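Local coordinates for YerB protein (Bacillus subtilis, PDB 2PSB) that is a putative membrane-anchored lipoprotein of unknown function that interacts with the protein PcrA, an interaction not essential for cell viability, at residues E29-A34 with D97-H102; P81-R86 with K138-S143; N195-N200 with Y208-D213; E267-Q272 with P279-K284. All coordinates share one frame; numbering follows the deposited sequence.

Contact 1. Residues E29-A34 with D97-H102; sequences ERRPVA and DSIFVH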
# COMPACT_ATOMS: atom_id res chain seq x y z
N GLU A 29 -5.52 -17.08 -10.35
CA GLU A 29 -4.77 -16.64 -11.51
C GLU A 29 -4.91 -15.16 -11.79
O GLU A 29 -4.32 -14.65 -12.74
CB GLU A 29 -5.19 -17.45 -12.73
CG GLU A 29 -4.71 -18.88 -12.69
CD GLU A 29 -5.43 -19.76 -13.69
OE1 GLU A 29 -6.58 -20.15 -13.41
OE2 GLU A 29 -4.84 -20.03 -14.76
N ARG A 30 -5.67 -14.45 -10.97
CA ARG A 30 -5.86 -13.03 -11.16
C ARG A 30 -4.58 -12.26 -10.81
O ARG A 30 -4.13 -12.27 -9.66
CB ARG A 30 -7.02 -12.51 -10.32
CG ARG A 30 -7.43 -11.10 -10.68
CD ARG A 30 -8.85 -10.83 -10.21
NE ARG A 30 -8.97 -11.06 -8.78
CZ ARG A 30 -10.13 -11.13 -8.14
NH1 ARG A 30 -11.27 -10.99 -8.81
NH2 ARG A 30 -10.15 -11.35 -6.84
N ARG A 31 -3.99 -11.62 -11.81
CA ARG A 31 -2.77 -10.86 -11.62
C ARG A 31 -2.98 -9.69 -10.67
O ARG A 31 -4.00 -9.00 -10.73
CB ARG A 31 -2.28 -10.33 -12.97
CG ARG A 31 -0.96 -9.63 -12.90
CD ARG A 31 -0.48 -9.24 -14.26
NE ARG A 31 0.83 -8.60 -14.20
CZ ARG A 31 1.44 -8.05 -15.25
NH1 ARG A 31 0.85 -8.08 -16.43
NH2 ARG A 31 2.63 -7.49 -15.11
N PRO A 32 -2.02 -9.45 -9.76
CA PRO A 32 -2.13 -8.35 -8.81
C PRO A 32 -2.18 -6.99 -9.52
O PRO A 32 -1.54 -6.80 -10.57
CB PRO A 32 -0.85 -8.49 -7.97
CG PRO A 32 -0.59 -9.96 -8.00
CD PRO A 32 -0.84 -10.28 -9.46
N VAL A 33 -2.96 -6.07 -8.96
CA VAL A 33 -3.08 -4.71 -9.47
C VAL A 33 -2.65 -3.80 -8.32
O VAL A 33 -3.26 -3.81 -7.25
CB VAL A 33 -4.55 -4.39 -9.90
CG1 VAL A 33 -4.67 -2.93 -10.34
CG2 VAL A 33 -4.96 -5.30 -11.07
N ALA A 34 -1.58 -3.03 -8.54
CA ALA A 34 -1.04 -2.10 -7.54
C ALA A 34 -1.36 -0.66 -7.93
O ALA A 34 -0.84 -0.15 -8.92
CB ALA A 34 0.48 -2.28 -7.42
N ASP A 97 4.95 -8.30 -9.35
CA ASP A 97 4.86 -8.13 -10.80
C ASP A 97 3.47 -7.63 -11.17
O ASP A 97 2.88 -8.02 -12.19
CB ASP A 97 5.16 -9.47 -11.50
CG ASP A 97 5.34 -9.32 -13.01
OD1 ASP A 97 6.07 -8.41 -13.43
OD2 ASP A 97 4.75 -10.13 -13.77
N SER A 98 2.95 -6.75 -10.34
CA SER A 98 1.62 -6.20 -10.52
C SER A 98 1.52 -5.15 -11.61
O SER A 98 2.50 -4.48 -11.95
CB SER A 98 1.11 -5.58 -9.22
OG SER A 98 2.05 -5.71 -8.15
N ILE A 99 0.32 -5.03 -12.15
CA ILE A 99 0.02 -4.01 -13.14
C ILE A 99 0.06 -2.74 -12.29
O ILE A 99 -0.68 -2.62 -11.30
CB ILE A 99 -1.38 -4.22 -13.73
CG1 ILE A 99 -1.36 -5.43 -14.67
CG2 ILE A 99 -1.87 -2.96 -14.43
CD1 ILE A 99 -2.74 -5.95 -15.05
N PHE A 100 0.94 -1.82 -12.66
CA PHE A 100 1.15 -0.57 -11.94
C PHE A 100 0.26 0.56 -12.42
O PHE A 100 0.43 1.08 -13.52
CB PHE A 100 2.62 -0.17 -12.08
CG PHE A 100 3.04 0.91 -11.14
CD1 PHE A 100 3.07 0.69 -9.76
CD2 PHE A 100 3.46 2.15 -11.64
CE1 PHE A 100 3.51 1.69 -8.88
CE2 PHE A 100 3.91 3.15 -10.75
CZ PHE A 100 3.93 2.92 -9.38
N VAL A 101 -0.69 0.96 -11.58
CA VAL A 101 -1.60 2.03 -11.94
C VAL A 101 -1.22 3.29 -11.17
O VAL A 101 -0.96 3.24 -9.96
CB VAL A 101 -3.05 1.64 -11.63
CG1 VAL A 101 -4.01 2.72 -12.13
CG2 VAL A 101 -3.36 0.31 -12.29
N HIS A 102 -1.19 4.42 -11.88
CA HIS A 102 -0.82 5.68 -11.26
C HIS A 102 -1.31 6.88 -12.07
O HIS A 102 -2.14 6.74 -12.96
CB HIS A 102 0.70 5.78 -11.11
CG HIS A 102 1.43 5.74 -12.42
ND1 HIS A 102 1.34 4.67 -13.28
CD2 HIS A 102 2.25 6.63 -13.01
CE1 HIS A 102 2.08 4.91 -14.35
NE2 HIS A 102 2.64 6.09 -14.21
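Arg31 reaches from the lead-in to strand 33-37 across to the turn before strand 99-102, its CG anti to the backbone N (chi1 -175°) and its chain extended as far as NE. Arg31 CD lies 3.9 Å from Ile99 CG1, which also sits over one face of the guanidinium, offset toward the rim. In the guanidinium plane, NE and NH2 of Arg31 converge side-on on one acceptor, Asp97 O, at 2.9 and 3.0 Å. Arg31 NH1, also 3.9 Å from Ile99 CG1, is hydrogen-bonded to Lys160 O. The Asp97 carboxylate adds only a long salt bridge, OD2 to Arg31 NH2 at 3.6 Å, well out of the guanidinium plane. An alanine in place of Arg31 would probably leave Asp97 O without both its donors here and open a gap beside Ile99 CG1. The strands pair in parallel through Ile99 N to Pro32 O, Ala34 N to Ile99 O (2.9 Å) and Val101 N to Ala34 O. Ser98 CB packs 3.8 Å from Ala34 CB, and Val33 CG1 meets Val101 CG2. Asp119 supplies Arg31 NH2 with a second salt bridge; strands 65-71 and 120-122 flank the pair, and helix 87-94 packs against Ala34 and Phe100.

Contact 2. Residues P81-R86 with K138-S143; sequences PVRSAR and KPPHNS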
# COMPACT_ATOMS: atom_id res chain seq x y z
N PRO A 81 -8.51 8.54 -4.74
CA PRO A 81 -7.96 9.21 -5.94
C PRO A 81 -6.58 8.67 -6.29
O PRO A 81 -5.81 8.28 -5.41
CB PRO A 81 -7.92 10.68 -5.53
CG PRO A 81 -8.96 10.79 -4.44
CD PRO A 81 -8.77 9.51 -3.67
N VAL A 82 -6.27 8.66 -7.58
CA VAL A 82 -4.97 8.18 -8.04
C VAL A 82 -3.97 9.31 -7.99
O VAL A 82 -4.32 10.47 -8.20
CB VAL A 82 -5.06 7.63 -9.47
CG1 VAL A 82 -3.79 6.87 -9.83
CG2 VAL A 82 -6.28 6.73 -9.58
N ARG A 83 -2.72 8.97 -7.72
CA ARG A 83 -1.67 9.97 -7.61
C ARG A 83 -0.38 9.56 -8.31
O ARG A 83 -0.27 8.48 -8.88
CB ARG A 83 -1.36 10.25 -6.13
CG ARG A 83 -1.79 11.62 -5.64
CD ARG A 83 -1.01 12.71 -6.34
NE ARG A 83 -1.33 14.04 -5.84
CZ ARG A 83 -0.68 15.14 -6.20
NH1 ARG A 83 0.33 15.05 -7.06
NH2 ARG A 83 -1.02 16.32 -5.70
N SER A 84 0.60 10.46 -8.25
CA SER A 84 1.91 10.28 -8.87
C SER A 84 2.71 9.09 -8.39
O SER A 84 2.64 8.71 -7.22
CB SER A 84 2.75 11.54 -8.67
OG SER A 84 2.19 12.61 -9.40
N ALA A 85 3.50 8.51 -9.29
CA ALA A 85 4.32 7.36 -8.97
C ALA A 85 5.71 7.78 -8.51
O ALA A 85 6.23 8.82 -8.93
CB ALA A 85 4.44 6.46 -10.20
N ARG A 86 6.30 6.98 -7.63
CA ARG A 86 7.63 7.22 -7.09
C ARG A 86 8.42 5.94 -7.28
O ARG A 86 7.83 4.87 -7.35
CB ARG A 86 7.55 7.59 -5.60
CG ARG A 86 6.96 8.97 -5.35
CD ARG A 86 7.85 10.05 -5.94
NE ARG A 86 7.08 11.08 -6.63
CZ ARG A 86 6.34 12.00 -6.01
NH1 ARG A 86 6.27 12.02 -4.69
NH2 ARG A 86 5.67 12.89 -6.73
N LYS A 138 -11.83 18.64 -6.39
CA LYS A 138 -11.08 19.41 -7.36
C LYS A 138 -9.71 18.80 -7.66
O LYS A 138 -9.17 18.05 -6.86
CB LYS A 138 -10.89 20.84 -6.85
CG LYS A 138 -12.20 21.57 -6.57
CD LYS A 138 -11.96 22.96 -6.01
CE LYS A 138 -11.22 23.85 -7.00
NZ LYS A 138 -11.07 25.23 -6.46
N PRO A 139 -9.13 19.12 -8.83
CA PRO A 139 -7.82 18.56 -9.16
C PRO A 139 -6.81 19.03 -8.12
O PRO A 139 -6.94 20.13 -7.58
CB PRO A 139 -7.53 19.13 -10.55
CG PRO A 139 -8.86 19.34 -11.13
CD PRO A 139 -9.65 19.92 -9.96
N PRO A 140 -5.78 18.22 -7.85
CA PRO A 140 -5.53 16.91 -8.46
C PRO A 140 -5.86 15.77 -7.51
O PRO A 140 -5.15 14.78 -7.46
CB PRO A 140 -4.05 16.98 -8.78
CG PRO A 140 -3.51 17.68 -7.57
CD PRO A 140 -4.54 18.78 -7.30
N HIS A 141 -6.95 15.92 -6.76
CA HIS A 141 -7.39 14.91 -5.79
C HIS A 141 -8.73 14.34 -6.25
O HIS A 141 -9.47 13.74 -5.46
CB HIS A 141 -7.56 15.55 -4.41
CG HIS A 141 -6.35 16.28 -3.91
ND1 HIS A 141 -5.12 15.68 -3.77
CD2 HIS A 141 -6.18 17.57 -3.54
CE1 HIS A 141 -4.24 16.56 -3.33
NE2 HIS A 141 -4.86 17.72 -3.19
N ASN A 142 -9.06 14.54 -7.52
CA ASN A 142 -10.33 14.06 -8.05
C ASN A 142 -10.19 13.04 -9.17
O ASN A 142 -11.13 12.79 -9.91
CB ASN A 142 -11.15 15.27 -8.52
CG ASN A 142 -10.61 15.89 -9.81
OD1 ASN A 142 -9.40 15.91 -10.05
ND2 ASN A 142 -11.51 16.42 -10.62
N SER A 143 -9.02 12.42 -9.27
CA SER A 143 -8.73 11.44 -10.31
C SER A 143 -8.93 9.96 -9.92
O SER A 143 -8.21 9.43 -9.08
CB SER A 143 -7.30 11.68 -10.81
OG SER A 143 -6.91 10.67 -11.72
O HOH W 1 -6.01 12.25 -7.53
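Pro81 and Ser143 bring the two segments together, their CA atoms 5.0 Å apart, and a single direct hydrogen bond joins the backbones: Val82 N to Ser143 O, short at 2.6 Å and nearly straight (168°). The same carbonyl receives a CA-H...O contact from Pro81. One water bridges the segments, donating to Val82 O and to Pro140 O (2.7 Å) and accepting only weakly from Ser143 N. Cis peptide bonds precede both Pro81 and Pro140. The Pro81 ring leans on the opposite backbone, CG lying 3.2 Å from His141 O, while Val82 CG2, beside its own backbone N, comes 3.4 Å from Ser143 O. The Arg83 chain bends at chi2; at its tip NH2 comes 3.4 Å from Pro140 CG. His141 CE1 stands 4.0 Å from Arg83 NH2, near the guanidinium plane, with ring and guanidinium 53° apart. Elsewhere, His141 ND1 bonds Asn38 and its ring stacks on His40, whereas Ser143 OG bonds His103. Here the loop after strand 78-79 meets the loop leading into strand 143-146, in the DUF3048 N-terminal region, and the Val82-Ser143 bond lies just beyond the pairing of those antiparallel strands.

Contact 3. Residues N195-N200 with Y208-D213; sequences NLVEYN and YTRSSD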
# COMPACT_ATOMS: atom_id res chain seq x y z
N ASN A 195 0.98 14.83 10.83
CA ASN A 195 0.48 13.70 10.07
C ASN A 195 0.56 12.51 11.03
O ASN A 195 1.59 11.84 11.12
CB ASN A 195 1.35 13.46 8.83
CG ASN A 195 0.73 12.47 7.85
OD1 ASN A 195 1.29 12.23 6.77
ND2 ASN A 195 -0.41 11.89 8.21
N LEU A 196 -0.53 12.27 11.75
CA LEU A 196 -0.60 11.20 12.74
C LEU A 196 -1.49 10.04 12.32
O LEU A 196 -2.65 10.24 11.96
CB LEU A 196 -1.12 11.77 14.07
CG LEU A 196 -1.37 10.81 15.24
CD1 LEU A 196 -0.05 10.23 15.75
CD2 LEU A 196 -2.10 11.55 16.36
N VAL A 197 -0.93 8.84 12.37
CA VAL A 197 -1.64 7.61 12.01
C VAL A 197 -1.71 6.73 13.27
O VAL A 197 -0.74 6.61 14.00
CB VAL A 197 -0.90 6.84 10.88
CG1 VAL A 197 -1.62 5.55 10.56
CG2 VAL A 197 -0.83 7.71 9.63
N GLU A 198 -2.87 6.12 13.51
CA GLU A 198 -3.03 5.28 14.69
C GLU A 198 -3.72 3.99 14.32
O GLU A 198 -4.61 3.96 13.46
CB GLU A 198 -3.86 6.02 15.76
CG GLU A 198 -3.68 7.53 15.76
CD GLU A 198 -4.52 8.23 16.83
OE1 GLU A 198 -4.80 9.44 16.68
OE2 GLU A 198 -4.88 7.57 17.82
N TYR A 199 -3.30 2.90 14.95
CA TYR A 199 -3.91 1.60 14.70
C TYR A 199 -4.39 1.07 16.04
O TYR A 199 -3.61 0.92 16.99
CB TYR A 199 -2.91 0.63 14.04
CG TYR A 199 -2.45 1.08 12.66
CD1 TYR A 199 -1.30 1.84 12.49
CD2 TYR A 199 -3.19 0.76 11.51
CE1 TYR A 199 -0.89 2.28 11.23
CE2 TYR A 199 -2.79 1.20 10.24
CZ TYR A 199 -1.65 1.96 10.12
OH TYR A 199 -1.26 2.41 8.88
N ASN A 200 -5.68 0.78 16.13
CA ASN A 200 -6.26 0.29 17.36
C ASN A 200 -6.81 -1.10 17.18
O ASN A 200 -7.67 -1.34 16.34
CB ASN A 200 -7.34 1.26 17.82
CG ASN A 200 -6.86 2.71 17.82
OD1 ASN A 200 -7.47 3.58 17.19
ND2 ASN A 200 -5.76 2.97 18.51
N TYR A 208 -7.53 -4.78 13.51
CA TYR A 208 -7.13 -3.41 13.78
C TYR A 208 -7.94 -2.39 13.00
O TYR A 208 -8.45 -2.67 11.91
CB TYR A 208 -5.66 -3.19 13.44
CG TYR A 208 -4.69 -3.96 14.28
CD1 TYR A 208 -4.48 -5.32 14.08
CD2 TYR A 208 -3.95 -3.33 15.28
CE1 TYR A 208 -3.55 -6.03 14.84
CE2 TYR A 208 -3.02 -4.02 16.04
CZ TYR A 208 -2.82 -5.37 15.82
OH TYR A 208 -1.89 -6.04 16.57
N THR A 209 -8.10 -1.25 13.59
CA THR A 209 -8.75 -0.09 12.99
C THR A 209 -7.74 1.03 12.72
O THR A 209 -6.70 1.03 13.46
CB THR A 209 -9.88 0.43 13.90
OG1 THR A 209 -10.73 -0.66 14.28
CG2 THR A 209 -10.81 1.35 13.13
N ARG A 210 -7.95 1.81 11.75
CA ARG A 210 -7.02 2.87 11.43
C ARG A 210 -7.69 4.23 11.44
O ARG A 210 -8.90 4.35 11.22
CB ARG A 210 -6.39 2.61 10.05
CG ARG A 210 -5.31 3.59 9.64
CD ARG A 210 -4.74 3.22 8.28
NE ARG A 210 -3.63 4.08 7.88
CZ ARG A 210 -3.75 5.33 7.46
NH1 ARG A 210 -4.94 5.92 7.37
NH2 ARG A 210 -2.65 6.01 7.13
N SER A 211 -6.89 5.26 11.70
CA SER A 211 -7.37 6.62 11.69
C SER A 211 -6.16 7.47 11.34
O SER A 211 -5.02 7.09 11.63
CB SER A 211 -7.91 7.05 13.06
OG SER A 211 -6.85 7.25 13.97
N SER A 212 -6.41 8.61 10.72
CA SER A 212 -5.34 9.51 10.33
C SER A 212 -5.79 10.89 10.79
O SER A 212 -6.96 11.24 10.66
CB SER A 212 -5.15 9.48 8.81
OG SER A 212 -6.42 9.59 8.17
N ASP A 213 -4.86 11.64 11.35
CA ASP A 213 -5.14 12.99 11.84
C ASP A 213 -6.42 13.12 12.67
O ASP A 213 -7.05 14.18 12.68
CB ASP A 213 -5.19 13.96 10.65
CG ASP A 213 -3.87 14.05 9.91
OD1 ASP A 213 -2.82 14.12 10.59
OD2 ASP A 213 -3.87 14.06 8.66
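Side by side and pointing the same way, Tyr199 and Arg210 form a non-hydrogen-bonded pair. The Arg210 chain, extended to NE with CG anti to the backbone N (chi1 -175°), runs alongside the ring and brings CD to 3.4 Å from Tyr199 CE2. Arg210 NE donates to Tyr199 OH at 3.1 Å in the guanidinium plane, although the position of NE is less certain. Van der Waals contact continues on this face, where Val197 CG2 stands 3.5 Å from Arg210 NH2. Backbone hydrogen bonds link Glu198 with Ser211 and Asn200 with Thr209 in both directions, Thr209 N to Asn200 O being 2.8 Å. The segments belong to an antiparallel beta hairpin, strands 196-202 and 207-212, central in a six-stranded sheet of the DUF3048 C-terminal region. CA-H...O contacts accompany the backbone hydrogen bonds, as at Tyr199 CA and Thr209 O (3.1 Å). Just past the end of strand 207-212, Asp213 N donates to Leu196 O at 2.7 Å, and Leu196 N bonds Asp213 OD1 from above the carboxylate plane. Outside the hairpin, Glu57 and Arg44 form salt bridges with Arg210 NH2 and Asp213 OD2, while Arg210 NH1 and Tyr199 OH are hydrogen-bonded to Thr217 OG1 and Asn296 ND2.

Contact 4. Residues E267-Q272 with P279-K284; sequences ETDWKQ and PVKDGK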
# COMPACT_ATOMS: atom_id res chain seq x y z
N GLU A 267 9.40 -7.00 18.00
CA GLU A 267 10.50 -6.20 17.49
C GLU A 267 11.14 -7.04 16.41
O GLU A 267 11.36 -8.23 16.59
CB GLU A 267 11.52 -5.90 18.60
CG GLU A 267 11.40 -4.50 19.18
CD GLU A 267 12.59 -4.13 20.04
OE1 GLU A 267 12.67 -4.59 21.20
OE2 GLU A 267 13.47 -3.39 19.53
N THR A 268 11.45 -6.43 15.27
CA THR A 268 12.04 -7.22 14.21
C THR A 268 12.94 -6.45 13.28
O THR A 268 13.17 -5.25 13.45
CB THR A 268 10.93 -7.89 13.36
OG1 THR A 268 11.52 -8.83 12.46
CG2 THR A 268 10.18 -6.85 12.55
N ASP A 269 13.48 -7.17 12.31
CA ASP A 269 14.32 -6.61 11.27
C ASP A 269 13.54 -6.91 10.01
O ASP A 269 12.40 -7.38 10.07
CB ASP A 269 15.68 -7.32 11.22
CG ASP A 269 16.55 -6.99 12.41
OD1 ASP A 269 16.95 -5.82 12.55
OD2 ASP A 269 16.83 -7.91 13.21
N TRP A 270 14.15 -6.63 8.87
CA TRP A 270 13.52 -6.89 7.58
C TRP A 270 14.59 -6.92 6.49
O TRP A 270 15.54 -6.14 6.51
CB TRP A 270 12.47 -5.83 7.24
CG TRP A 270 13.02 -4.45 7.04
CD1 TRP A 270 13.13 -3.46 7.97
CD2 TRP A 270 13.57 -3.92 5.83
NE1 TRP A 270 13.72 -2.35 7.42
CE2 TRP A 270 14.01 -2.61 6.11
CE3 TRP A 270 13.75 -4.43 4.53
CZ2 TRP A 270 14.61 -1.79 5.14
CZ3 TRP A 270 14.35 -3.61 3.57
CH2 TRP A 270 14.78 -2.32 3.88
N LYS A 271 14.42 -7.85 5.57
CA LYS A 271 15.34 -7.99 4.45
C LYS A 271 14.46 -7.97 3.21
O LYS A 271 13.25 -8.20 3.30
CB LYS A 271 16.08 -9.32 4.49
CG LYS A 271 17.17 -9.48 5.54
CD LYS A 271 17.77 -10.89 5.45
CE LYS A 271 18.72 -11.22 6.61
NZ LYS A 271 19.99 -10.44 6.59
N GLN A 272 15.07 -7.70 2.06
CA GLN A 272 14.33 -7.73 0.83
C GLN A 272 14.58 -9.10 0.25
O GLN A 272 15.72 -9.53 0.15
CB GLN A 272 14.82 -6.67 -0.15
CG GLN A 272 13.90 -6.51 -1.35
CD GLN A 272 14.48 -5.62 -2.43
OE1 GLN A 272 15.17 -6.09 -3.33
NE2 GLN A 272 14.20 -4.33 -2.34
N PRO A 279 9.79 -9.48 6.97
CA PRO A 279 10.15 -9.32 8.39
C PRO A 279 10.90 -10.59 8.81
O PRO A 279 10.42 -11.70 8.57
CB PRO A 279 8.79 -9.19 9.07
CG PRO A 279 7.89 -10.06 8.20
CD PRO A 279 8.34 -9.72 6.80
N VAL A 280 12.07 -10.43 9.40
CA VAL A 280 12.85 -11.59 9.81
C VAL A 280 13.40 -11.41 11.21
O VAL A 280 13.90 -10.34 11.55
CB VAL A 280 14.02 -11.87 8.85
CG1 VAL A 280 13.49 -12.14 7.44
CG2 VAL A 280 14.96 -10.68 8.83
N LYS A 281 13.31 -12.45 12.02
CA LYS A 281 13.81 -12.37 13.38
C LYS A 281 14.45 -13.68 13.81
O LYS A 281 13.87 -14.75 13.66
CB LYS A 281 12.67 -11.99 14.33
CG LYS A 281 13.16 -11.36 15.64
CD LYS A 281 14.24 -10.31 15.35
CE LYS A 281 14.82 -9.71 16.61
NZ LYS A 281 16.08 -8.96 16.34
N ASP A 282 15.66 -13.56 14.35
CA ASP A 282 16.45 -14.69 14.83
C ASP A 282 16.75 -15.66 13.72
O ASP A 282 16.74 -16.87 13.90
CB ASP A 282 15.73 -15.41 15.97
CG ASP A 282 15.38 -14.48 17.12
OD1 ASP A 282 16.13 -13.50 17.34
OD2 ASP A 282 14.36 -14.73 17.79
N GLY A 283 17.01 -15.11 12.54
CA GLY A 283 17.34 -15.96 11.42
C GLY A 283 16.18 -16.62 10.70
O GLY A 283 16.38 -17.56 9.93
N LYS A 284 14.96 -16.15 10.96
CA LYS A 284 13.80 -16.71 10.28
C LYS A 284 12.75 -15.68 9.94
O LYS A 284 12.66 -14.63 10.56
CB LYS A 284 13.17 -17.82 11.12
CG LYS A 284 12.94 -17.46 12.57
CD LYS A 284 12.31 -18.62 13.33
CE LYS A 284 13.11 -19.91 13.20
NZ LYS A 284 12.50 -21.02 13.98
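From well above the carbonyl plane (59° out of it), Val280 N donates to Asp269 O at 3.1 Å, and Asp269 N donates to Val280 O at a longer 3.3 Å; the two residues form a hydrogen-bonded pair of this antiparallel hairpin. The strand segments diverge, their directions 123° apart. In the adjoining non-hydrogen-bonded pair the CA atoms of Trp270 and Pro279 come within 4.2 Å, and Pro279 CA makes a CA-H...O contact with Asp269 O. A further polar approach comes from Thr268, whose OG1 lies 3.0 Å from Val280 O.

The ionic contact is a salt bridge between Lys281 NZ and Asp269 OD2 at 3.4 Å, whose hydrogen bond is weak. The Lys281 chain bends at chi2 (46°), which turns CD in beside Glu267 O; CG, CD and CE of Lys281 all lie within 3.8 Å of that oxygen. An alanine in place of Lys281 would probably leave Asp269 OD2 without this positive partner and uncover Glu267 O on that side. Apolar contact is modest: Val280 CG2 touches Lys271 CG at 4.1 Å, the two side chains crossing at about a right angle.

On its other edge strand 264-273 pairs with strand 255-261, and strand 276-281 with the short strand 284-285. Trp270 and Pro279 both pack on Phe232 of strand 230-240, and Trp270 NE1 bonds the carbonyl of Glu235 there.

How the contacts relate
From the N terminus, 29-34 pairs with 97-102, so contact 1 closes a loop over 62 intervening residues and joins strands 33-37 and 99-102. Contact 2 opens inside that loop at 81-86 and closes beyond it at 138-143, tying the loop after strand 78-79 to the one before strand 143-146. The two cross along the chain and touch, His102 and Phe100 packing on Val82 and Ala85. Contacts 3 and 4 follow in series as local hairpin closures in the C-terminal family region, one in the six-stranded antiparallel sheet, the other between strands 264-273 and 276-281. Their nearest atoms are about 11 Å apart; contacts 2 and 4, on opposite sides of the chain's centre, have centres about 34 Å apart.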